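Local structure of Ras-3 from Cryphonectria parasitica (Cryphonectria parasitica, 4KU4) at residues R53-I66 / E183-R195. The protein belongs to the Ras family of P-loop small G proteins and holds guanosine-5'-diphosphate and magnesium in this model. Residues are numbered along the deposited sequence; the frame is centred on the assembly and turned at random.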
ATOM      1  N   ARG A  53      -4.368 -10.851  -6.917  1.00  8.08           N
ATOM      2  CA  ARG A  53      -5.767 -10.895  -6.499  1.00 11.19           C
ATOM      3  C   ARG A  53      -6.668 -10.618  -7.702  1.00 10.20           C
ATOM      4  O   ARG A  53      -6.645  -9.530  -8.279  1.00 10.34           O
ATOM      5  CB  ARG A  53      -6.033  -9.872  -5.387  1.00 10.87           C
ATOM      6  CG  ARG A  53      -7.532  -9.681  -5.045  1.00 11.17           C
ATOM      7  CD  ARG A  53      -8.106 -10.839  -4.235  1.00 13.74           C
ATOM      8  NE  ARG A  53      -9.564 -10.742  -4.118  1.00 14.86           N
ATOM      9  CZ  ARG A  53     -10.207 -10.144  -3.117  1.00 22.10           C
ATOM     10  NH1 ARG A  53     -11.529 -10.097  -3.117  1.00 13.18           N
ATOM     11  NH2 ARG A  53      -9.539  -9.588  -2.120  1.00  9.94           N
ATOM     12  N   GLN A  54      -7.444 -11.623  -8.102  1.00 10.82           N
ATOM     13  CA  GLN A  54      -8.517 -11.398  -9.049  1.00  9.00           C
ATOM     14  C   GLN A  54      -9.701 -10.953  -8.217  1.00 13.96           C
ATOM     15  O   GLN A  54      -9.986 -11.548  -7.167  1.00 12.27           O
ATOM     16  CB  GLN A  54      -8.859 -12.686  -9.805  1.00 11.11           C
ATOM     17  CG  GLN A  54      -7.747 -13.154 -10.715  1.00  8.49           C
ATOM     18  CD  GLN A  54      -8.179 -14.283 -11.642  1.00 13.44           C
ATOM     19  OE1 GLN A  54      -8.158 -15.458 -11.270  1.00 12.17           O
ATOM     20  NE2 GLN A  54      -8.561 -13.925 -12.860  1.00 13.51           N
ATOM     21  N   CYS A  55     -10.361  -9.891  -8.661  1.00  9.16           N
ATOM     22  CA  CYS A  55     -11.488  -9.336  -7.919  1.00  6.04           C
ATOM     23  C   CYS A  55     -12.362  -8.530  -8.856  1.00 16.34           C
ATOM     24  O   CYS A  55     -12.049  -8.365 -10.037  1.00 10.87           O
ATOM     25  CB  CYS A  55     -10.979  -8.433  -6.775  1.00 10.42           C
ATOM     26  SG  CYS A  55      -9.758  -7.172  -7.291  1.00 15.98           S
ATOM     27  N   VAL A  56     -13.478  -8.050  -8.318  1.00 13.24           N
ATOM     28  CA  VAL A  56     -14.309  -7.076  -8.998  1.00 11.28           C
ATOM     29  C   VAL A  56     -14.332  -5.830  -8.122  1.00 12.04           C
ATOM     30  O   VAL A  56     -14.789  -5.879  -6.980  1.00 11.34           O
ATOM     31  CB  VAL A  56     -15.755  -7.585  -9.179  1.00 13.98           C
ATOM     32  CG1 VAL A  56     -16.563  -6.578  -9.980  1.00 13.41           C
ATOM     33  CG2 VAL A  56     -15.758  -8.932  -9.877  1.00 12.55           C
ATOM     34  N   ILE A  57     -13.800  -4.729  -8.647  1.00  8.21           N
ATOM     35  CA  ILE A  57     -13.789  -3.466  -7.930  1.00  7.98           C
ATOM     36  C   ILE A  57     -14.813  -2.522  -8.546  1.00  9.03           C
ATOM     37  O   ILE A  57     -14.699  -2.125  -9.710  1.00  8.89           O
ATOM     38  CB  ILE A  57     -12.381  -2.808  -7.966  1.00 10.50           C
ATOM     39  CG1 ILE A  57     -11.337  -3.743  -7.356  1.00  9.97           C
ATOM     40  CG2 ILE A  57     -12.400  -1.503  -7.218  1.00 11.33           C
ATOM     41  CD1 ILE A  57      -9.839  -3.374  -7.717  1.00  9.76           C
ATOM     42  N   ASP A  58     -15.835  -2.178  -7.768  1.00 10.28           N
ATOM     43  CA  ASP A  58     -16.894  -1.301  -8.251  1.00  9.53           C
ATOM     44  C   ASP A  58     -17.391  -1.734  -9.627  1.00 11.55           C
ATOM     45  O   ASP A  58     -17.433  -0.935 -10.558  1.00 14.38           O
ATOM     46  CB  ASP A  58     -16.419   0.161  -8.274  1.00 11.72           C
ATOM     47  CG  ASP A  58     -16.048   0.668  -6.901  1.00 11.21           C
ATOM     48  OD1 ASP A  58     -16.496   0.051  -5.907  1.00 18.25           O
ATOM     49  OD2 ASP A  58     -15.320   1.677  -6.806  1.00 16.65           O
ATOM     50  N   GLY A  59     -17.741  -3.013  -9.740  1.00 11.06           N
ATOM     51  CA  GLY A  59     -18.347  -3.560 -10.944  1.00 11.86           C
ATOM     52  C   GLY A  59     -17.393  -3.934 -12.063  1.00 11.13           C
ATOM     53  O   GLY A  59     -17.798  -4.569 -13.030  1.00 11.48           O
ATOM     54  N   ILE A  60     -16.132  -3.525 -11.952  1.00 10.21           N
ATOM     55  CA  ILE A  60     -15.152  -3.798 -12.998  1.00 13.24           C
ATOM     56  C   ILE A  60     -14.197  -4.922 -12.585  1.00 15.77           C
ATOM     57  O   ILE A  60     -13.471  -4.784 -11.595  1.00 11.65           O
ATOM     58  CB  ILE A  60     -14.304  -2.546 -13.322  1.00 16.33           C
ATOM     59  CG1 ILE A  60     -15.195  -1.343 -13.621  1.00 17.21           C
ATOM     60  CG2 ILE A  60     -13.337  -2.834 -14.479  1.00 14.38           C
ATOM     61  CD1 ILE A  60     -16.202  -1.593 -14.702  1.00 17.03           C
ATOM     62  N   PRO A  61     -14.193  -6.040 -13.335  1.00 16.61           N
ATOM     63  CA  PRO A  61     -13.231  -7.112 -13.042  1.00 15.25           C
ATOM     64  C   PRO A  61     -11.816  -6.578 -13.158  1.00 20.40           C
ATOM     65  O   PRO A  61     -11.486  -5.939 -14.163  1.00 12.75           O
ATOM     66  CB  PRO A  61     -13.492  -8.136 -14.155  1.00 17.21           C
ATOM     67  CG  PRO A  61     -14.922  -7.882 -14.565  1.00 19.83           C
ATOM     68  CD  PRO A  61     -15.065  -6.388 -14.474  1.00 13.41           C
ATOM     69  N   SER A  62     -11.010  -6.841 -12.132  1.00 14.08           N
ATOM     70  CA  SER A  62      -9.629  -6.363 -12.045  1.00 10.79           C
ATOM     71  C   SER A  62      -8.722  -7.501 -11.597  1.00 13.21           C
ATOM     72  O   SER A  62      -9.169  -8.441 -10.940  1.00 12.09           O
ATOM     73  CB  SER A  62      -9.522  -5.206 -11.052  1.00 17.20           C
ATOM     74  OG  SER A  62     -10.565  -4.262 -11.258  1.00 15.78           O
ATOM     75  N   HIS A  63      -7.448  -7.412 -11.954  1.00 10.26           N
ATOM     76  CA  HIS A  63      -6.463  -8.413 -11.553  1.00  8.40           C
ATOM     77  C   HIS A  63      -5.233  -7.661 -11.068  1.00 11.45           C
ATOM     78  O   HIS A  63      -4.468  -7.129 -11.856  1.00 11.04           O
ATOM     79  CB  HIS A  63      -6.131  -9.340 -12.730  1.00 10.97           C
ATOM     80  CG  HIS A  63      -5.393 -10.592 -12.336  1.00  9.17           C
ATOM     81  ND1 HIS A  63      -5.169 -11.626 -13.215  1.00 11.07           N
ATOM     82  CD2 HIS A  63      -4.836 -10.966 -11.159  1.00  9.56           C
ATOM     83  CE1 HIS A  63      -4.509 -12.593 -12.595  1.00  8.40           C
ATOM     84  NE2 HIS A  63      -4.298 -12.217 -11.350  1.00 11.54           N
ATOM     85  N   LEU A  64      -5.077  -7.599  -9.755  1.00  8.02           N
ATOM     86  CA  LEU A  64      -4.011  -6.831  -9.140  1.00 10.07           C
ATOM     87  C   LEU A  64      -2.779  -7.716  -9.004  1.00  8.37           C
ATOM     88  O   LEU A  64      -2.876  -8.870  -8.598  1.00  9.43           O
ATOM     89  CB  LEU A  64      -4.451  -6.336  -7.766  1.00  7.82           C
ATOM     90  CG  LEU A  64      -5.857  -5.729  -7.662  1.00 13.87           C
ATOM     91  CD1 LEU A  64      -6.172  -5.241  -6.237  1.00 10.48           C
ATOM     92  CD2 LEU A  64      -6.005  -4.592  -8.666  1.00 14.32           C
ATOM     93  N   GLU A  65      -1.621  -7.176  -9.372  1.00  6.31           N
ATOM     94  CA  GLU A  65      -0.353  -7.845  -9.125  1.00 10.06           C
ATOM     95  C   GLU A  65       0.371  -6.988  -8.097  1.00  7.73           C
ATOM     96  O   GLU A  65       0.661  -5.817  -8.343  1.00 11.74           O
ATOM     97  CB  GLU A  65       0.460  -7.969 -10.418  1.00 11.22           C
ATOM     98  CG  GLU A  65       1.760  -8.761 -10.282  1.00 15.19           C
ATOM     99  CD  GLU A  65       2.256  -9.244 -11.626  1.00 20.53           C
ATOM    100  OE1 GLU A  65       2.288 -10.476 -11.841  1.00 19.23           O
ATOM    101  OE2 GLU A  65       2.589  -8.393 -12.479  1.00 20.89           O
ATOM    102  N   ILE A  66       0.648  -7.568  -6.935  1.00  7.94           N
ATOM    103  CA  ILE A  66       1.207  -6.787  -5.835  1.00  7.75           C
ATOM    104  C   ILE A  66       2.633  -7.226  -5.550  1.00 12.16           C
ATOM    105  O   ILE A  66       2.883  -8.376  -5.198  1.00 10.15           O
ATOM    106  CB  ILE A  66       0.341  -6.929  -4.560  1.00 12.70           C
ATOM    107  CG1 ILE A  66      -1.074  -6.421  -4.831  1.00 15.23           C
ATOM    108  CG2 ILE A  66       0.934  -6.144  -3.406  1.00  8.34           C
ATOM    109  CD1 ILE A  66      -2.128  -7.388  -4.428  1.00 14.70           C
ATOM    110  N   GLU A 183      -9.204  -4.811   2.064  1.00  9.53           N
ATOM    111  CA  GLU A 183      -9.619  -4.574   0.677  1.00 11.10           C
ATOM    112  C   GLU A 183      -9.799  -3.079   0.371  1.00  9.53           C
ATOM    113  O   GLU A 183      -9.402  -2.603  -0.691  1.00  7.52           O
ATOM    114  CB  GLU A 183     -10.892  -5.364   0.305  1.00 11.52           C
ATOM    115  CG  GLU A 183     -10.651  -6.845   0.103  1.00 16.59           C
ATOM    116  CD  GLU A 183     -11.884  -7.579  -0.390  1.00 21.47           C
ATOM    117  OE1 GLU A 183     -12.964  -6.952  -0.504  1.00 20.83           O
ATOM    118  OE2 GLU A 183     -11.766  -8.795  -0.649  1.00 20.06           O
ATOM    119  N   GLU A 184     -10.403  -2.337   1.297  1.00  8.53           N
ATOM    120  CA  GLU A 184     -10.590  -0.904   1.096  1.00 12.67           C
ATOM    121  C   GLU A 184      -9.255  -0.218   0.820  1.00 11.88           C
ATOM    122  O   GLU A 184      -9.157   0.650  -0.041  1.00  9.32           O
ATOM    123  CB  GLU A 184     -11.268  -0.275   2.313  1.00 13.72           C
ATOM    124  CG  GLU A 184     -12.771  -0.544   2.369  1.00 19.60           C
ATOM    125  CD  GLU A 184     -13.148  -1.948   2.820  0.53 25.12           C
ATOM    126  OE1 GLU A 184     -12.276  -2.779   3.173  0.53 18.57           O
ATOM    127  OE2 GLU A 184     -14.361  -2.228   2.810  0.53 29.59           O
ATOM    128  N   ALA A 185      -8.220  -0.628   1.539  1.00 11.80           N
ATOM    129  CA  ALA A 185      -6.916   0.004   1.397  1.00 11.60           C
ATOM    130  C   ALA A 185      -6.344  -0.210  -0.004  1.00  7.86           C
ATOM    131  O   ALA A 185      -5.994   0.755  -0.683  1.00 12.05           O
ATOM    132  CB  ALA A 185      -5.979  -0.522   2.432  1.00  7.01           C
ATOM    133  N   PHE A 186      -6.236  -1.469  -0.429  1.00  6.84           N
ATOM    134  CA  PHE A 186      -5.702  -1.778  -1.754  1.00  9.10           C
ATOM    135  C   PHE A 186      -6.570  -1.233  -2.885  1.00  8.02           C
ATOM    136  O   PHE A 186      -6.051  -0.702  -3.868  1.00  9.91           O
ATOM    137  CB  PHE A 186      -5.538  -3.291  -1.950  1.00  9.46           C
ATOM    138  CG  PHE A 186      -4.354  -3.876  -1.235  1.00  7.47           C
ATOM    139  CD1 PHE A 186      -3.107  -3.900  -1.844  1.00 12.16           C
ATOM    140  CD2 PHE A 186      -4.487  -4.438   0.029  1.00  8.69           C
ATOM    141  CE1 PHE A 186      -2.017  -4.441  -1.206  1.00 12.41           C
ATOM    142  CE2 PHE A 186      -3.387  -4.989   0.669  1.00 12.76           C
ATOM    143  CZ  PHE A 186      -2.149  -4.983   0.047  1.00 11.33           C
ATOM    144  N   PHE A 187      -7.889  -1.388  -2.769  1.00  6.36           N
ATOM    145  CA  PHE A 187      -8.756  -0.940  -3.849  1.00 10.28           C
ATOM    146  C   PHE A 187      -8.787   0.589  -3.958  1.00 10.53           C
ATOM    147  O   PHE A 187      -9.139   1.131  -5.000  1.00  9.82           O
ATOM    148  CB  PHE A 187     -10.182  -1.469  -3.669  1.00 12.66           C
ATOM    149  CG  PHE A 187     -10.298  -2.962  -3.707  1.00 12.80           C
ATOM    150  CD1 PHE A 187      -9.212  -3.769  -4.013  1.00 11.42           C
ATOM    151  CD2 PHE A 187     -11.512  -3.563  -3.439  1.00 13.98           C
ATOM    152  CE1 PHE A 187      -9.336  -5.147  -4.047  1.00 14.60           C
ATOM    153  CE2 PHE A 187     -11.645  -4.940  -3.470  1.00 12.54           C
ATOM    154  CZ  PHE A 187     -10.555  -5.732  -3.780  1.00 14.56           C
ATOM    155  N   SER A 188      -8.406   1.280  -2.891  1.00  9.76           N
ATOM    156  CA  SER A 188      -8.483   2.735  -2.881  1.00  9.84           C
ATOM    157  C   SER A 188      -7.668   3.372  -3.999  1.00  9.12           C
ATOM    158  O   SER A 188      -8.085   4.370  -4.582  1.00 11.28           O
ATOM    159  CB  SER A 188      -8.088   3.317  -1.512  1.00 13.02           C
ATOM    160  OG  SER A 188      -6.697   3.167  -1.246  1.00 15.03           O
ATOM    161  N   VAL A 189      -6.510   2.796  -4.311  1.00  8.67           N
ATOM    162  CA  VAL A 189      -5.662   3.415  -5.321  1.00  7.52           C
ATOM    163  C   VAL A 189      -6.153   3.099  -6.725  1.00 10.04           C
ATOM    164  O   VAL A 189      -5.967   3.891  -7.653  1.00 10.45           O
ATOM    165  CB  VAL A 189      -4.185   3.039  -5.150  1.00 11.27           C
ATOM    166  CG1 VAL A 189      -3.567   3.856  -4.003  1.00  9.24           C
ATOM    167  CG2 VAL A 189      -4.021   1.552  -4.916  1.00 12.24           C
ATOM    168  N   VAL A 190      -6.795   1.949  -6.883  1.00  7.80           N
ATOM    169  CA  VAL A 190      -7.443   1.641  -8.152  1.00 12.21           C
ATOM    170  C   VAL A 190      -8.612   2.599  -8.380  1.00 10.80           C
ATOM    171  O   VAL A 190      -8.779   3.140  -9.477  1.00 11.47           O
ATOM    172  CB  VAL A 190      -7.982   0.199  -8.187  1.00 10.06           C
ATOM    173  CG1 VAL A 190      -8.802  -0.021  -9.479  1.00 11.78           C
ATOM    174  CG2 VAL A 190      -6.822  -0.812  -8.051  1.00 10.61           C
ATOM    175  N   ARG A 191      -9.408   2.797  -7.334  1.00  8.98           N
ATOM    176  CA  ARG A 191     -10.551   3.702  -7.380  1.00 11.34           C
ATOM    177  C   ARG A 191     -10.104   5.115  -7.719  1.00 12.22           C
ATOM    178  O   ARG A 191     -10.756   5.805  -8.504  1.00 13.73           O
ATOM    179  CB  ARG A 191     -11.308   3.673  -6.057  1.00 13.85           C
ATOM    180  CG  ARG A 191     -12.128   2.407  -5.876  1.00 11.44           C
ATOM    181  CD  ARG A 191     -12.816   2.315  -4.537  1.00 13.90           C
ATOM    182  NE  ARG A 191     -13.689   1.143  -4.507  1.00 10.87           N
ATOM    183  CZ  ARG A 191     -13.749   0.265  -3.513  1.00  9.83           C
ATOM    184  NH1 ARG A 191     -12.989   0.420  -2.445  1.00 18.70           N
ATOM    185  NH2 ARG A 191     -14.576  -0.781  -3.592  1.00 16.40           N
ATOM    186  N   ALA A 192      -8.977   5.536  -7.149  1.00 10.97           N
ATOM    187  CA  ALA A 192      -8.461   6.878  -7.412  1.00 12.69           C
ATOM    188  C   ALA A 192      -8.013   7.035  -8.867  1.00 18.02           C
ATOM    189  O   ALA A 192      -8.288   8.052  -9.506  1.00 17.67           O
ATOM    190  CB  ALA A 192      -7.314   7.208  -6.459  1.00 13.24           C
ATOM    191  N   ASP A 193      -7.327   6.023  -9.386  1.00 13.01           N
ATOM    192  CA  ASP A 193      -6.863   6.031 -10.772  1.00 15.70           C
ATOM    193  C   ASP A 193      -8.044   6.181 -11.726  1.00 19.16           C
ATOM    194  O   ASP A 193      -7.987   6.936 -12.691  1.00 18.17           O
ATOM    195  CB  ASP A 193      -6.084   4.748 -11.081  1.00 15.06           C
ATOM    196  CG  ASP A 193      -5.470   4.756 -12.463  1.00 29.18           C
ATOM    197  OD1 ASP A 193      -5.134   5.854 -12.962  1.00 29.60           O
ATOM    198  OD2 ASP A 193      -5.313   3.662 -13.046  1.00 22.99           O
ATOM    199  N   ARG A 194      -9.128   5.473 -11.438  1.00 15.62           N
ATOM    200  CA  ARG A 194     -10.326   5.577 -12.264  1.00 17.82           C
ATOM    201  C   ARG A 194     -11.034   6.916 -12.121  1.00 24.41           C
ATOM    202  O   ARG A 194     -11.620   7.421 -13.075  1.00 25.60           O
ATOM    203  CB  ARG A 194     -11.298   4.468 -11.915  1.00 15.73           C
ATOM    204  CG  ARG A 194     -10.773   3.111 -12.245  1.00 13.46           C
ATOM    205  CD  ARG A 194     -11.787   2.060 -11.833  1.00 18.34           C
ATOM    206  NE  ARG A 194     -11.205   0.729 -11.890  1.00 14.73           N
ATOM    207  CZ  ARG A 194     -11.818  -0.363 -11.446  1.00 14.78           C
ATOM    208  NH1 ARG A 194     -13.032  -0.275 -10.911  1.00 13.00           N
ATOM    209  NH2 ARG A 194     -11.207  -1.531 -11.525  1.00 11.62           N
ATOM    210  N   ARG A 195     -11.011   7.463 -10.912  1.00 18.23           N
ATOM    211  CA  ARG A 195     -11.592   8.770 -10.641  1.00 20.73           C
ATOM    212  C   ARG A 195     -10.927   9.827 -11.527  1.00 30.93           C
ATOM    213  O   ARG A 195     -11.581  10.764 -11.983  1.00 25.72           O
ATOM    214  CB  ARG A 195     -11.411   9.121  -9.159  1.00 26.80           C
ATOM    215  CG  ARG A 195     -12.187  10.346  -8.662  1.00 25.43           C
ATOM    216  CD  ARG A 195     -11.480  11.034  -7.484  1.00 39.71           C
ATOM    217  NE  ARG A 195     -11.123  10.105  -6.412  1.00 31.65           N
ATOM    218  CZ  ARG A 195     -10.038  10.221  -5.652  1.00 38.53           C
ATOM    219  NH1 ARG A 195      -9.777   9.327  -4.703  1.00 35.72           N
ATOM    220  NH2 ARG A 195      -9.201  11.228  -5.848  1.00 40.21           N
TER
HETATM  221  O   HOH W   1     -16.007  -3.114  -5.121  1.00 18.86           O
HETATM  222  O   HOH W   2     -15.320   1.217 -11.057  1.00 22.95           O
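F187 reaches from the helix to the hairpin and lays one ring face against I57, whose CG1 stands 3.8 Å from the ring centroid, only 7° off the normal, as a CH-pi contact. L64 CD1 meets the ring edge at CE1, and C55 SG approaches obliquely, 3.8 Å from F187 CE1. CB of E183, one helical turn back, lies over the rim of the opposite face. V190 extends this apolar patch, its CG1 touching I57 CD1 and its CG2 touching L64 CD2.

Three arginines frame this core. R53 points both NH1 and NH2 at the single oxygen E183 OE2, each 2.8 Å away; that oxygen lies in the guanidinium plane but is approached from above its own carboxylate plane. R191 grips D58 side-on, NE to OD2 at 2.9 Å and NH2 to OD1 at 3.1 Å, while F187 CB packs over its guanidinium. R194, extended from CG to NE, reaches out from the helix, slanting back toward its N-terminal end, to the turn and gives NH1 to I57 O (2.8 Å, 159°). That carbonyl, the first of the type I' turn from I57 to I60, also takes I60 N from its other face; a water links R194 NH1 to D58 O. R194 NH2 adds a weak bond to S62 OG.

Behind these contacts, R53 NH2 also bonds to L34 O near the C-terminal end of helix 27-35. In this Ras-type G domain the antiparallel hairpin 50-57/60-67 at the sheet edge, strand 50-57 outermost, packs against C-terminal helix 182-196; deeper in, I66 and F186 meet between helix 27-35 and strand 15-20.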